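Local coordinates for putative fructosamine-3-kinase (Thermobifida fusca YX, PDB 3F7W), which probably acts as a kinase of the fructosamine kinase family, transferring phosphate to sugar-modified amines, at residues A[186-192]-A[214-220]. Numbering follows the deposited sequence.
Sequences EPPARIH and AHGGHRE. With EDO (1,2-ethanediol), chain I.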
ATOM      1  N   GLU A 186      19.270   4.618  -5.278  1.00 30.78           N
ATOM      2  CA  GLU A 186      18.639   5.932  -5.308  1.00 30.73           C
ATOM      3  C   GLU A 186      17.942   6.187  -3.966  1.00 29.68           C
ATOM      4  O   GLU A 186      17.701   5.246  -3.202  1.00 30.62           O
ATOM      5  CB  GLU A 186      17.663   6.042  -6.488  1.00 28.89           C
ATOM      6  CG  GLU A 186      16.492   5.073  -6.427  1.00 30.35           C
ATOM      7  CD  GLU A 186      15.491   5.268  -7.549  1.00 33.07           C
ATOM      8  OE1 GLU A 186      15.861   5.049  -8.735  1.00 29.82           O
ATOM      9  OE2 GLU A 186      14.334   5.632  -7.226  1.00 29.25           O
ATOM     10  N   PRO A 187      17.627   7.456  -3.659  1.00 30.01           N
ATOM     11  CA  PRO A 187      17.058   7.707  -2.338  1.00 29.61           C
ATOM     12  C   PRO A 187      15.715   7.011  -2.105  1.00 27.73           C
ATOM     13  O   PRO A 187      14.943   6.811  -3.057  1.00 27.68           O
ATOM     14  CB  PRO A 187      16.888   9.236  -2.302  1.00 30.55           C
ATOM     15  CG  PRO A 187      17.816   9.760  -3.394  1.00 31.57           C
ATOM     16  CD  PRO A 187      17.827   8.698  -4.430  1.00 32.08           C
ATOM     17  N   PRO A 188      15.439   6.640  -0.847  1.00 28.65           N
ATOM     18  CA  PRO A 188      14.130   6.073  -0.527  1.00 28.72           C
ATOM     19  C   PRO A 188      13.012   7.060  -0.846  1.00 28.73           C
ATOM     20  O   PRO A 188      13.162   8.273  -0.625  1.00 25.73           O
ATOM     21  CB  PRO A 188      14.213   5.787   0.972  1.00 30.10           C
ATOM     22  CG  PRO A 188      15.445   6.336   1.457  1.00 28.52           C
ATOM     23  CD  PRO A 188      16.312   6.745   0.339  1.00 30.21           C
ATOM     24  N   ALA A 189      11.906   6.518  -1.371  1.00 28.29           N
ATOM     25  CA  ALA A 189      10.699   7.262  -1.674  1.00 28.53           C
ATOM     26  C   ALA A 189       9.652   7.060  -0.567  1.00 26.21           C
ATOM     27  O   ALA A 189       9.698   6.072   0.162  1.00 25.56           O
ATOM     28  CB  ALA A 189      10.141   6.789  -3.008  1.00 25.56           C
ATOM     29  N   ARG A 190       8.723   8.007  -0.447  1.00 27.19           N
ATOM     30  CA  ARG A 190       7.540   7.808   0.381  1.00 28.59           C
ATOM     31  C   ARG A 190       6.531   7.021  -0.438  1.00 26.03           C
ATOM     32  O   ARG A 190       5.822   7.585  -1.271  1.00 27.37           O
ATOM     33  CB  ARG A 190       6.910   9.132   0.834  1.00 30.28           C
ATOM     34  CG  ARG A 190       7.789   9.950   1.693  1.00 39.12           C
ATOM     35  CD  ARG A 190       7.025  10.939   2.545  1.00 32.57           C
ATOM     36  NE  ARG A 190       8.009  11.792   3.132  1.00 37.29           N
ATOM     37  CZ  ARG A 190       7.817  12.584   4.165  1.00 39.28           C
ATOM     38  NH1 ARG A 190       6.617  12.701   4.727  1.00 38.59           N
ATOM     39  NH2 ARG A 190       8.840  13.303   4.593  1.00 43.56           N
ATOM     40  N   ILE A 191       6.477   5.725  -0.211  1.00 26.25           N
ATOM     41  CA  ILE A 191       5.601   4.860  -1.000  1.00 26.66           C
ATOM     42  C   ILE A 191       4.353   4.443  -0.261  1.00 26.29           C
ATOM     43  O   ILE A 191       4.347   4.299   0.983  1.00 26.01           O
ATOM     44  CB  ILE A 191       6.349   3.605  -1.598  1.00 25.30           C
ATOM     45  CG1 ILE A 191       6.694   2.536  -0.551  1.00 25.51           C
ATOM     46  CG2 ILE A 191       7.579   4.089  -2.407  1.00 23.78           C
ATOM     47  CD1 ILE A 191       7.095   1.133  -1.184  1.00 27.99           C
ATOM     48  N   HIS A 192       3.302   4.224  -1.048  1.00 25.10           N
ATOM     49  CA  HIS A 192       2.020   3.747  -0.555  1.00 26.69           C
ATOM     50  C   HIS A 192       2.141   2.314   0.056  1.00 25.89           C
ATOM     51  O   HIS A 192       1.602   2.036   1.128  1.00 23.89           O
ATOM     52  CB  HIS A 192       1.000   3.810  -1.697  1.00 26.44           C
ATOM     53  CG  HIS A 192      -0.350   3.294  -1.338  1.00 25.89           C
ATOM     54  ND1 HIS A 192      -0.643   1.947  -1.330  1.00 25.34           N
ATOM     55  CD2 HIS A 192      -1.497   3.936  -1.005  1.00 26.51           C
ATOM     56  CE1 HIS A 192      -1.911   1.783  -0.984  1.00 29.97           C
ATOM     57  NE2 HIS A 192      -2.450   2.974  -0.781  1.00 24.48           N
ATOM     58  N   ALA A 214       2.292   2.281   4.341  1.00 26.54           N
ATOM     59  CA  ALA A 214       3.220   3.313   3.918  1.00 24.03           C
ATOM     60  C   ALA A 214       4.591   3.143   4.574  1.00 23.25           C
ATOM     61  O   ALA A 214       4.705   2.811   5.758  1.00 26.22           O
ATOM     62  CB  ALA A 214       2.651   4.738   4.188  1.00 23.82           C
ATOM     63  N   HIS A 215       5.638   3.380   3.781  1.00 24.40           N
ATOM     64  CA  HIS A 215       6.990   3.362   4.308  1.00 23.66           C
ATOM     65  C   HIS A 215       7.957   3.945   3.312  1.00 25.70           C
ATOM     66  O   HIS A 215       7.573   4.249   2.166  1.00 26.11           O
ATOM     67  CB  HIS A 215       7.415   1.921   4.688  1.00 24.36           C
ATOM     68  CG  HIS A 215       7.361   0.926   3.556  1.00 22.39           C
ATOM     69  ND1 HIS A 215       6.181   0.358   3.136  1.00 26.41           N
ATOM     70  CD2 HIS A 215       8.331   0.384   2.778  1.00 24.83           C
ATOM     71  CE1 HIS A 215       6.419  -0.505   2.166  1.00 27.21           C
ATOM     72  NE2 HIS A 215       7.716  -0.525   1.931  1.00 24.50           N
ATOM     73  N   GLY A 216       9.203   4.112   3.761  1.00 25.83           N
ATOM     74  CA  GLY A 216      10.319   4.415   2.872  1.00 26.19           C
ATOM     75  C   GLY A 216      10.656   3.174   2.082  1.00 25.59           C
ATOM     76  O   GLY A 216      11.006   2.144   2.658  1.00 26.87           O
ATOM     77  N   GLY A 217      10.530   3.269   0.764  1.00 26.41           N
ATOM     78  CA  GLY A 217      10.651   2.100  -0.124  1.00 25.28           C
ATOM     79  C   GLY A 217      11.187   2.554  -1.458  1.00 27.60           C
ATOM     80  O   GLY A 217      11.434   3.753  -1.661  1.00 25.98           O
ATOM     81  N   HIS A 218      11.374   1.612  -2.369  1.00 26.12           N
ATOM     82  CA  HIS A 218      11.740   1.958  -3.715  1.00 26.18           C
ATOM     83  C   HIS A 218      10.488   2.404  -4.437  1.00 26.37           C
ATOM     84  O   HIS A 218       9.485   1.701  -4.441  1.00 25.56           O
ATOM     85  CB  HIS A 218      12.381   0.761  -4.422  1.00 27.60           C
ATOM     86  CG  HIS A 218      13.243   1.147  -5.571  1.00 26.44           C
ATOM     87  ND1 HIS A 218      12.775   1.891  -6.639  1.00 22.47           N
ATOM     88  CD2 HIS A 218      14.557   0.924  -5.805  1.00 28.58           C
ATOM     89  CE1 HIS A 218      13.764   2.073  -7.500  1.00 27.78           C
ATOM     90  NE2 HIS A 218      14.853   1.489  -7.022  1.00 27.85           N
ATOM     91  N   ARG A 219      10.544   3.570  -5.066  1.00 26.21           N
ATOM     92  CA  ARG A 219       9.361   4.091  -5.769  1.00 26.11           C
ATOM     93  C   ARG A 219       8.866   3.150  -6.875  1.00 25.41           C
ATOM     94  O   ARG A 219       7.689   3.123  -7.164  1.00 26.89           O
ATOM     95  CB  ARG A 219       9.622   5.488  -6.315  1.00 27.34           C
ATOM     96  CG  ARG A 219      10.724   5.617  -7.361  1.00 27.45           C
ATOM     97  CD  ARG A 219      11.372   7.025  -7.290  1.00 25.31           C
ATOM     98  NE  ARG A 219      12.288   7.302  -8.402  1.00 26.22           N
ATOM     99  CZ  ARG A 219      11.993   8.003  -9.503  1.00 27.23           C
ATOM    100  NH1 ARG A 219      10.793   8.505  -9.714  1.00 29.01           N
ATOM    101  NH2 ARG A 219      12.925   8.183 -10.439  1.00 28.78           N
ATOM    102  N   GLU A 220       9.775   2.371  -7.479  1.00 27.44           N
ATOM    103  CA  GLU A 220       9.389   1.356  -8.467  1.00 26.63           C
ATOM    104  C   GLU A 220       8.394   0.335  -7.915  1.00 24.94           C
ATOM    105  O   GLU A 220       7.614  -0.205  -8.674  1.00 25.71           O
ATOM    106  CB  GLU A 220      10.611   0.682  -9.095  1.00 24.11           C
ATOM    107  CG  GLU A 220      11.408   1.642 -10.046  1.00 27.07           C
ATOM    108  CD  GLU A 220      12.700   1.049 -10.608  1.00 27.67           C
ATOM    109  OE1 GLU A 220      12.804  -0.192 -10.782  1.00 27.25           O
ATOM    110  OE2 GLU A 220      13.604   1.844 -10.905  1.00 29.41           O
TER
HETATM  111  C1  EDO I 295      13.226  10.361  -4.147  1.00 55.89           C
HETATM  112  O1  EDO I 295      12.637  10.067  -2.882  1.00 56.55           O
HETATM  113  C2  EDO I 295      12.992   9.186  -5.099  1.00 48.94           C
HETATM  114  O2  EDO I 295      14.043   8.213  -5.021  1.00 39.90           O
HETATM  115  O   HOH W   1      13.209   5.047  -4.818  1.00 26.56           O
HETATM  116  O   HOH W   2      13.815   4.640 -10.656  1.00 30.70           O
HETATM  117  O   HOH W   3      15.737   7.572  -9.696  1.00 35.63           O
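A salt bridge joins E186 OE2 to R219 NE at 2.9 Å, meeting the guanidinium at its edge; R219 is also held by Y241 and the backbone of A245 and P246. A water extends this link, donating to both E186 OE1 and E220 OE2 (2.8 Å each), which keeps two carboxylates only 4.5 Å apart compatible, while R254 forms a salt bridge with E220. The backbones of 189-191 and 215-217 pair as a short antiparallel ladder. A189 and G217 are hydrogen-bonded in both directions (A189 N to G217 O 2.8 Å, G217 N to A189 O 3.0 Å), as are I191 and H215 (I191 N to H215 O 3.0 Å, H215 N to I191 O 3.2 Å); R190 and G216 form the non-hydrogen-bonded pair between them. I191 packs CG1 over the H215 ring face, 4.1 Å from its centroid, a CH-pi contact. I191 CD1 lies 3.8 Å from G217 CA, where a CB on residue 217 would clash. A189 CB meets R219 CB at 3.6 Å. Beyond the ladder H218 N-caps helix 219-229, its ND1 accepting from E220 N at 3.2 Å. H192 begins the HGD sequence that matches the catalytic-loop motif of kinase-like folds, and its backbone N is hydrogen-bonded to the D222 carboxylate. Backbone pairing and a partly exposed, water-linked salt bridge thus fasten the chain entering this probable catalytic loop to the start of helix 219-229.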